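Local coordinates for aminopentol aminotransferase (Sphingopyxis macrogoltabida, PDB 6HBS), which transfers the amino group of aminopentol, the hydrolysed form of fumonisin B1, to pyruvate with the help of pyridoxal 5'-phosphate, at residues T133-H146 and G187-E200. Residues are numbered along the deposited sequence; the frame is centred on the assembly and turned at random.
With PLP (pyridoxal-5'-phosphate), chain C.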
ATOM      1  N   THR A 133     -24.800   2.846  -4.660  1.00 21.86           N
ATOM      2  CA  THR A 133     -25.966   3.708  -4.508  1.00 23.75           C
ATOM      3  C   THR A 133     -26.265   4.513  -5.767  1.00 25.16           C
ATOM      4  O   THR A 133     -27.346   5.041  -5.875  1.00 26.23           O
ATOM      5  CB  THR A 133     -25.771   4.675  -3.333  1.00 21.30           C
ATOM      6  OG1 THR A 133     -24.657   5.485  -3.680  1.00 20.32           O
ATOM      7  CG2 THR A 133     -25.568   3.981  -2.016  1.00 22.35           C
ATOM      8  N   GLY A 134     -25.264   4.739  -6.626  1.00 24.01           N
ATOM      9  CA  GLY A 134     -25.390   5.674  -7.750  1.00 26.04           C
ATOM     10  C   GLY A 134     -25.459   7.122  -7.291  1.00 25.47           C
ATOM     11  O   GLY A 134     -25.845   7.972  -8.062  1.00 25.00           O
ATOM     12  N   ARG A 135     -24.991   7.417  -6.067  1.00 23.22           N
ATOM     13  CA  ARG A 135     -24.995   8.761  -5.486  1.00 23.35           C
ATOM     14  C   ARG A 135     -23.563   9.232  -5.250  1.00 24.95           C
ATOM     15  O   ARG A 135     -22.589   8.449  -5.353  1.00 25.19           O
ATOM     16  CB  ARG A 135     -25.747   8.799  -4.157  1.00 23.45           C
ATOM     17  CG  ARG A 135     -27.191   8.350  -4.274  1.00 25.23           C
ATOM     18  CD  ARG A 135     -27.723   8.009  -2.902  1.00 28.83           C
ATOM     19  NE  ARG A 135     -28.983   7.291  -2.941  1.00 29.09           N
ATOM     20  CZ  ARG A 135     -29.477   6.586  -1.942  1.00 33.07           C
ATOM     21  NH1 ARG A 135     -30.589   5.902  -2.135  1.00 33.30           N
ATOM     22  NH2 ARG A 135     -28.871   6.565  -0.762  1.00 32.30           N
ATOM     23  N   LYS A 136     -23.423  10.516  -4.924  1.00 21.61           N
ATOM     24  CA  LYS A 136     -22.114  11.129  -4.910  1.00 21.20           C
ATOM     25  C   LYS A 136     -21.572  11.375  -3.495  1.00 23.81           C
ATOM     26  O   LYS A 136     -20.336  11.338  -3.323  1.00 21.85           O
ATOM     27  CB  LYS A 136     -22.148  12.456  -5.660  1.00 21.56           C
ATOM     28  CG  LYS A 136     -22.438  12.334  -7.145  1.00 24.41           C
ATOM     29  CD  LYS A 136     -22.389  13.662  -7.821  1.00 28.85           C
ATOM     30  CE  LYS A 136     -22.672  13.587  -9.300  1.00 33.82           C
ATOM     31  NZ  LYS A 136     -22.595  14.939  -9.898  1.00 39.51           N
ATOM     32  N   THR A 137     -22.446  11.692  -2.519  1.00 19.19           N
ATOM     33  CA  THR A 137     -21.968  12.367  -1.311  1.00 20.36           C
ATOM     34  C   THR A 137     -21.481  11.346  -0.276  1.00 17.75           C
ATOM     35  O   THR A 137     -22.190  10.419   0.122  1.00 19.90           O
ATOM     36  CB  THR A 137     -22.998  13.346  -0.719  1.00 20.19           C
ATOM     37  OG1 THR A 137     -23.329  14.325  -1.717  1.00 22.32           O
ATOM     38  CG2 THR A 137     -22.444  14.048   0.506  1.00 20.92           C
ATOM     39  N   ILE A 138     -20.261  11.580   0.192  1.00 17.43           N
ATOM     40  CA  ILE A 138     -19.671  10.809   1.286  1.00 19.54           C
ATOM     41  C   ILE A 138     -19.663  11.690   2.546  1.00 17.16           C
ATOM     42  O   ILE A 138     -19.122  12.784   2.525  1.00 20.18           O
ATOM     43  CB  ILE A 138     -18.251  10.343   0.901  1.00 19.99           C
ATOM     44  CG1 ILE A 138     -18.291   9.429  -0.322  1.00 22.37           C
ATOM     45  CG2 ILE A 138     -17.564   9.683   2.081  1.00 22.42           C
ATOM     46  CD1 ILE A 138     -18.852   8.058  -0.085  1.00 22.17           C
ATOM     47  N   LEU A 139     -20.280  11.208   3.623  1.00 18.69           N
ATOM     48  CA  LEU A 139     -20.302  11.990   4.879  1.00 18.76           C
ATOM     49  C   LEU A 139     -19.173  11.538   5.814  1.00 20.13           C
ATOM     50  O   LEU A 139     -19.132  10.365   6.197  1.00 20.99           O
ATOM     51  CB  LEU A 139     -21.658  11.813   5.559  1.00 18.40           C
ATOM     52  CG  LEU A 139     -22.862  12.366   4.786  1.00 19.47           C
ATOM     53  CD1 LEU A 139     -24.148  12.206   5.587  1.00 19.87           C
ATOM     54  CD2 LEU A 139     -22.620  13.794   4.356  1.00 19.06           C
ATOM     55  N   CYS A 140     -18.326  12.480   6.234  1.00 19.84           N
ATOM     56  CA  CYS A 140     -17.260  12.199   7.209  1.00 19.71           C
ATOM     57  C   CYS A 140     -17.369  13.219   8.352  1.00 19.63           C
ATOM     58  O   CYS A 140     -17.939  14.299   8.179  1.00 18.50           O
ATOM     59  CB  CYS A 140     -15.882  12.281   6.553  1.00 18.87           C
ATOM     60  SG  CYS A 140     -15.697  11.080   5.204  1.00 22.99           S
ATOM     61  N   ALA A 141     -16.867  12.838   9.526  1.00 18.75           N
ATOM     62  CA  ALA A 141     -16.791  13.720  10.681  1.00 18.87           C
ATOM     63  C   ALA A 141     -15.689  14.749  10.441  1.00 20.12           C
ATOM     64  O   ALA A 141     -14.606  14.385   9.954  1.00 20.09           O
ATOM     65  CB  ALA A 141     -16.499  12.888  11.909  1.00 19.36           C
ATOM     66  N   LYS A 142     -15.944  16.024  10.796  1.00 20.72           N
ATOM     67  CA  LYS A 142     -14.933  17.062  10.765  1.00 23.73           C
ATOM     68  C   LYS A 142     -13.711  16.608  11.571  1.00 21.87           C
ATOM     69  O   LYS A 142     -13.855  16.155  12.711  1.00 21.51           O
ATOM     70  CB  LYS A 142     -15.402  18.356  11.442  1.00 28.38           C
ATOM     71  CG  LYS A 142     -16.442  19.143  10.680  1.00 36.78           C
ATOM     72  CD  LYS A 142     -17.057  20.300  11.485  1.00 41.17           C
ATOM     73  CE  LYS A 142     -18.264  20.913  10.793  1.00 50.00           C
ATOM     74  NZ  LYS A 142     -19.466  20.046  10.929  1.00 51.83           N
ATOM     75  N   GLY A 143     -12.539  16.703  10.948  1.00 22.19           N
ATOM     76  CA  GLY A 143     -11.241  16.368  11.549  1.00 23.01           C
ATOM     77  C   GLY A 143     -10.981  14.864  11.673  1.00 21.06           C
ATOM     78  O   GLY A 143      -9.993  14.495  12.256  1.00 22.82           O
ATOM     79  N   ALA A 144     -11.857  13.989  11.178  1.00 19.67           N
ATOM     80  CA  ALA A 144     -11.610  12.558  11.289  1.00 19.80           C
ATOM     81  C   ALA A 144     -10.572  12.124  10.243  1.00 21.02           C
ATOM     82  O   ALA A 144     -10.687  12.472   9.075  1.00 20.10           O
ATOM     83  CB  ALA A 144     -12.878  11.786  11.135  1.00 20.38           C
ATOM     84  N   TYR A 145      -9.575  11.350  10.690  1.00 18.71           N
ATOM     85  CA  TYR A 145      -8.513  10.824   9.822  1.00 20.03           C
ATOM     86  C   TYR A 145      -8.932   9.461   9.250  1.00 18.34           C
ATOM     87  O   TYR A 145      -9.156   8.517  10.001  1.00 19.40           O
ATOM     88  CB  TYR A 145      -7.191  10.722  10.594  1.00 21.02           C
ATOM     89  CG  TYR A 145      -6.017  10.346   9.724  1.00 21.90           C
ATOM     90  CD1 TYR A 145      -5.306  11.324   9.058  1.00 21.82           C
ATOM     91  CD2 TYR A 145      -5.630   9.013   9.544  1.00 24.59           C
ATOM     92  CE1 TYR A 145      -4.234  11.001   8.242  1.00 24.08           C
ATOM     93  CE2 TYR A 145      -4.551   8.679   8.729  1.00 24.34           C
ATOM     94  CZ  TYR A 145      -3.845   9.683   8.089  1.00 24.13           C
ATOM     95  OH  TYR A 145      -2.785   9.432   7.263  1.00 25.86           O
ATOM     96  N   HIS A 146      -9.032   9.386   7.910  1.00 18.48           N
ATOM     97  CA  HIS A 146      -9.375   8.170   7.195  1.00 19.25           C
ATOM     98  C   HIS A 146      -8.262   7.729   6.237  1.00 19.65           C
ATOM     99  O   HIS A 146      -8.436   6.770   5.498  1.00 19.68           O
ATOM    100  CB  HIS A 146     -10.707   8.336   6.458  1.00 20.36           C
ATOM    101  CG  HIS A 146     -11.873   8.447   7.376  1.00 19.70           C
ATOM    102  ND1 HIS A 146     -12.216   7.424   8.238  1.00 19.69           N
ATOM    103  CD2 HIS A 146     -12.781   9.434   7.552  1.00 21.30           C
ATOM    104  CE1 HIS A 146     -13.286   7.798   8.926  1.00 21.91           C
ATOM    105  NE2 HIS A 146     -13.662   9.016   8.513  1.00 20.02           N
ATOM    106  N   GLY A 187     -31.161  12.803  -0.592  1.00 24.70           N
ATOM    107  CA  GLY A 187     -31.259  11.882  -1.732  1.00 23.99           C
ATOM    108  C   GLY A 187     -29.901  11.519  -2.346  1.00 25.39           C
ATOM    109  O   GLY A 187     -29.835  10.739  -3.308  1.00 25.34           O
ATOM    110  N   ASP A 188     -28.803  12.080  -1.841  1.00 21.62           N
ATOM    111  CA  ASP A 188     -27.528  11.892  -2.543  1.00 21.95           C
ATOM    112  C   ASP A 188     -26.456  11.297  -1.624  1.00 20.20           C
ATOM    113  O   ASP A 188     -25.277  11.460  -1.925  1.00 23.15           O
ATOM    114  CB  ASP A 188     -27.024  13.201  -3.136  1.00 21.81           C
ATOM    115  CG  ASP A 188     -25.823  13.027  -4.054  1.00 24.59           C
ATOM    116  OD1 ASP A 188     -25.829  12.087  -4.880  1.00 21.46           O
ATOM    117  OD2 ASP A 188     -24.887  13.811  -3.921  1.00 22.28           O
ATOM    118  N   ILE A 189     -26.835  10.651  -0.519  1.00 18.95           N
ATOM    119  CA  ILE A 189     -25.780  10.124   0.400  1.00 20.04           C
ATOM    120  C   ILE A 189     -25.410   8.699  -0.046  1.00 18.72           C
ATOM    121  O   ILE A 189     -26.226   7.779  -0.057  1.00 17.57           O
ATOM    122  CB  ILE A 189     -26.172  10.159   1.885  1.00 19.20           C
ATOM    123  CG1 ILE A 189     -26.632  11.553   2.331  1.00 19.15           C
ATOM    124  CG2 ILE A 189     -25.015   9.627   2.739  1.00 19.41           C
ATOM    125  CD1 ILE A 189     -25.634  12.634   2.077  1.00 19.35           C
ATOM    126  N   ALA A 190     -24.134   8.534  -0.382  1.00 18.65           N
ATOM    127  CA  ALA A 190     -23.599   7.223  -0.776  1.00 18.62           C
ATOM    128  C   ALA A 190     -23.190   6.442   0.475  1.00 17.94           C
ATOM    129  O   ALA A 190     -23.420   5.233   0.579  1.00 19.40           O
ATOM    130  CB  ALA A 190     -22.434   7.424  -1.702  1.00 18.92           C
ATOM    131  N   ALA A 191     -22.584   7.146   1.444  1.00 18.00           N
ATOM    132  CA  ALA A 191     -22.105   6.519   2.659  1.00 18.17           C
ATOM    133  C   ALA A 191     -21.871   7.533   3.783  1.00 18.14           C
ATOM    134  O   ALA A 191     -21.636   8.723   3.526  1.00 19.30           O
ATOM    135  CB  ALA A 191     -20.822   5.796   2.363  1.00 17.52           C
ATOM    136  N   VAL A 192     -21.886   6.998   5.008  1.00 18.27           N
ATOM    137  CA  VAL A 192     -21.400   7.627   6.236  1.00 20.00           C
ATOM    138  C   VAL A 192     -20.157   6.856   6.711  1.00 19.33           C
ATOM    139  O   VAL A 192     -20.230   5.638   6.967  1.00 19.49           O
ATOM    140  CB  VAL A 192     -22.463   7.541   7.360  1.00 21.56           C
ATOM    141  CG1 VAL A 192     -21.886   7.969   8.705  1.00 22.48           C
ATOM    142  CG2 VAL A 192     -23.715   8.338   7.038  1.00 24.46           C
ATOM    143  N   PHE A 193     -19.047   7.559   6.853  1.00 18.09           N
ATOM    144  CA  PHE A 193     -17.848   7.032   7.485  1.00 19.75           C
ATOM    145  C   PHE A 193     -17.839   7.505   8.937  1.00 20.94           C
ATOM    146  O   PHE A 193     -18.040   8.722   9.200  1.00 21.49           O
ATOM    147  CB  PHE A 193     -16.574   7.544   6.811  1.00 18.68           C
ATOM    148  CG  PHE A 193     -16.193   6.848   5.530  1.00 19.67           C
ATOM    149  CD1 PHE A 193     -16.990   6.930   4.405  1.00 20.11           C
ATOM    150  CD2 PHE A 193     -15.014   6.108   5.455  1.00 20.50           C
ATOM    151  CE1 PHE A 193     -16.621   6.297   3.224  1.00 22.22           C
ATOM    152  CE2 PHE A 193     -14.651   5.478   4.279  1.00 18.84           C
ATOM    153  CZ  PHE A 193     -15.452   5.565   3.166  1.00 19.45           C
ATOM    154  N   ALA A 194     -17.584   6.559   9.849  1.00 20.63           N
ATOM    155  CA  ALA A 194     -17.367   6.832  11.270  1.00 19.32           C
ATOM    156  C   ALA A 194     -16.193   5.982  11.786  1.00 19.18           C
ATOM    157  O   ALA A 194     -16.178   4.795  11.571  1.00 18.05           O
ATOM    158  CB  ALA A 194     -18.631   6.514  12.015  1.00 18.22           C
ATOM    159  N   THR A 195     -15.252   6.606  12.502  1.00 19.73           N
ATOM    160  CA  THR A 195     -14.343   5.902  13.397  1.00 19.76           C
ATOM    161  C   THR A 195     -15.146   5.482  14.626  1.00 20.49           C
ATOM    162  O   THR A 195     -16.161   6.089  14.962  1.00 22.36           O
ATOM    163  CB  THR A 195     -13.121   6.748  13.766  1.00 19.55           C
ATOM    164  OG1 THR A 195     -13.473   7.926  14.496  1.00 20.44           O
ATOM    165  CG2 THR A 195     -12.325   7.120  12.543  1.00 19.96           C
ATOM    166  N   PRO A 196     -14.774   4.388  15.299  1.00 21.05           N
ATOM    167  CA  PRO A 196     -15.615   3.841  16.356  1.00 19.44           C
ATOM    168  C   PRO A 196     -15.543   4.629  17.670  1.00 19.60           C
ATOM    169  O   PRO A 196     -16.428   4.476  18.489  1.00 21.76           O
ATOM    170  CB  PRO A 196     -15.124   2.404  16.548  1.00 19.65           C
ATOM    171  CG  PRO A 196     -13.708   2.412  16.015  1.00 20.52           C
ATOM    172  CD  PRO A 196     -13.608   3.527  15.000  1.00 20.37           C
ATOM    173  N   PHE A 197     -14.518   5.462  17.832  1.00 20.89           N
ATOM    174  CA  PHE A 197     -14.531   6.552  18.820  1.00 20.31           C
ATOM    175  C   PHE A 197     -13.751   7.727  18.224  1.00 20.93           C
ATOM    176  O   PHE A 197     -13.167   7.601  17.119  1.00 21.35           O
ATOM    177  CB  PHE A 197     -14.033   6.067  20.189  1.00 20.89           C
ATOM    178  CG  PHE A 197     -12.631   5.526  20.277  1.00 19.41           C
ATOM    179  CD1 PHE A 197     -12.362   4.186  20.022  1.00 18.80           C
ATOM    180  CD2 PHE A 197     -11.592   6.351  20.692  1.00 19.18           C
ATOM    181  CE1 PHE A 197     -11.066   3.695  20.149  1.00 19.69           C
ATOM    182  CE2 PHE A 197     -10.295   5.859  20.812  1.00 20.53           C
ATOM    183  CZ  PHE A 197     -10.030   4.537  20.525  1.00 19.10           C
ATOM    184  N   ARG A 198     -13.734   8.868  18.926  1.00 19.59           N
ATOM    185  CA  ARG A 198     -12.983  10.013  18.485  1.00 18.95           C
ATOM    186  C   ARG A 198     -11.522   9.812  18.892  1.00 19.35           C
ATOM    187  O   ARG A 198     -11.202   9.796  20.107  1.00 19.60           O
ATOM    188  CB  ARG A 198     -13.528  11.306  19.096  1.00 21.64           C
ATOM    189  CG  ARG A 198     -12.834  12.563  18.590  1.00 21.60           C
ATOM    190  CD  ARG A 198     -13.167  12.824  17.134  1.00 22.05           C
ATOM    191  NE  ARG A 198     -12.611  14.092  16.693  1.00 22.46           N
ATOM    192  CZ  ARG A 198     -12.810  14.623  15.496  1.00 24.64           C
ATOM    193  NH1 ARG A 198     -13.397  13.912  14.535  1.00 19.90           N
ATOM    194  NH2 ARG A 198     -12.427  15.871  15.295  1.00 22.90           N
ATOM    195  N   HIS A 199     -10.646   9.632  17.888  1.00 19.03           N
ATOM    196  CA  HIS A 199      -9.223   9.377  18.103  1.00 20.51           C
ATOM    197  C   HIS A 199      -8.408  10.225  17.127  1.00 21.82           C
ATOM    198  O   HIS A 199      -8.011   9.752  16.050  1.00 21.17           O
ATOM    199  CB  HIS A 199      -8.887   7.870  18.085  1.00 19.48           C
ATOM    200  CG  HIS A 199      -9.398   7.053  16.932  1.00 19.79           C
ATOM    201  ND1 HIS A 199      -9.143   7.368  15.606  1.00 18.53           N
ATOM    202  CD2 HIS A 199     -10.060   5.874  16.911  1.00 21.05           C
ATOM    203  CE1 HIS A 199      -9.681   6.433  14.833  1.00 19.67           C
ATOM    204  NE2 HIS A 199     -10.231   5.489  15.604  1.00 18.74           N
ATOM    205  N   GLU A 200      -8.181  11.495  17.500  1.00 20.55           N
ATOM    206  CA  GLU A 200      -7.461  12.430  16.629  1.00 21.56           C
ATOM    207  C   GLU A 200      -6.385  13.175  17.408  1.00 22.76           C
ATOM    208  O   GLU A 200      -6.485  13.337  18.631  1.00 22.25           O
ATOM    209  CB  GLU A 200      -8.438  13.422  15.985  1.00 22.38           C
ATOM    210  CG  GLU A 200      -9.538  12.731  15.181  1.00 22.73           C
ATOM    211  CD  GLU A 200      -9.051  11.874  14.019  1.00 21.38           C
ATOM    212  OE1 GLU A 200      -9.772  10.922  13.616  1.00 22.17           O
ATOM    213  OE2 GLU A 200      -7.983  12.170  13.498  1.00 21.67           O
TER
HETATM  214  N1  PLP C 501      -8.072   5.163   9.026  1.00 22.84           N
HETATM  215  C2  PLP C 501      -7.712   5.344  10.315  1.00 22.56           C
HETATM  216  C2A PLP C 501      -8.743   5.501  11.408  1.00 22.58           C
HETATM  217  C3  PLP C 501      -6.295   5.316  10.668  1.00 23.46           C
HETATM  218  O3  PLP C 501      -5.900   5.480  11.948  1.00 27.16           O
HETATM  219  C4  PLP C 501      -5.291   5.098   9.602  1.00 24.14           C
HETATM  220  C4A PLP C 501      -3.859   5.057  10.000  1.00 27.75           C
HETATM  221  C5  PLP C 501      -5.819   4.976   8.210  1.00 22.24           C
HETATM  222  C6  PLP C 501      -7.195   4.991   8.013  1.00 21.74           C
HETATM  223  C5A PLP C 501      -4.908   4.771   7.001  1.00 22.22           C
HETATM  224  O4P PLP C 501      -4.081   3.589   7.151  1.00 21.35           O
HETATM  225  P   PLP C 501      -2.658   3.677   6.401  1.00 20.19           P
HETATM  226  O1P PLP C 501      -1.830   4.670   7.080  1.00 21.89           O
HETATM  227  O2P PLP C 501      -2.991   4.135   5.010  1.00 18.60           O
HETATM  228  O3P PLP C 501      -2.176   2.250   6.551  1.00 18.00           O
HETATM  229  O   HOH W   1     -15.774  10.078   9.780  1.00 16.91           O
HETATM  230  O   HOH W   2      -8.841   8.544  12.836  1.00 22.60           O
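Thr-137 and Asp-188 lock the start of two neighbouring parallel strands, 137-141 and 189-194. With CG anti to the backbone N (chi1 -171°), the Asp-188 carboxylate swings across to 133-146, where OD1 takes Lys-136 N. Thr-137 OG1 donates to Asp-188 OD2 at 2.7 Å; both donors come from above the carboxylate plane. Arg-135 runs extended past Gly-187 O, and its NH2 meets Ile-189 O in the guanidinium plane at 3.0 Å; NH1 goes on to Thr-223 O. With Arg-135 cut back to an alanine, Ile-189 O and Thr-223 O would probably each lose a guanidinium donor. After a beta bulge at Ala-190, Leu-139 N bonds Ala-191 O and Phe-193 N bonds Leu-139 O. Leu-139 CD1 packs on Ile-189 CD1 (3.8 Å) on the face covered by helix 175-184; Ile-138 CG2 touches Phe-193 CD1 (3.6 Å) on the face toward helix 118-133. Phe-193 turns its edge to one face of His-146, centroids 5.3 Å apart, while water 1 joins His-146 NE2 to Ala-141 N and Phe-193 O. Farther along, Arg-198 grips Lys-142 O end-on with NH1 and NH2, and Glu-200 OE1 accepts Tyr-145 N at 3.0 Å. Glu-203 forms a salt bridge with Arg-198 NE, and Asp-230 is hydrogen-bonded to His-146 ND1. The pair belongs to the central, mostly parallel sheet of a class-III aminotransferase; the segments following the strands bring Tyr-145, His-146 and His-199 to the cofactor. With ring face, ND1 and NE2 all engaged, His-146 is held against rotation, and carboxylate and guanidinium bonds to the main chain fix the turn that carries Tyr-145 to the pyridine ring.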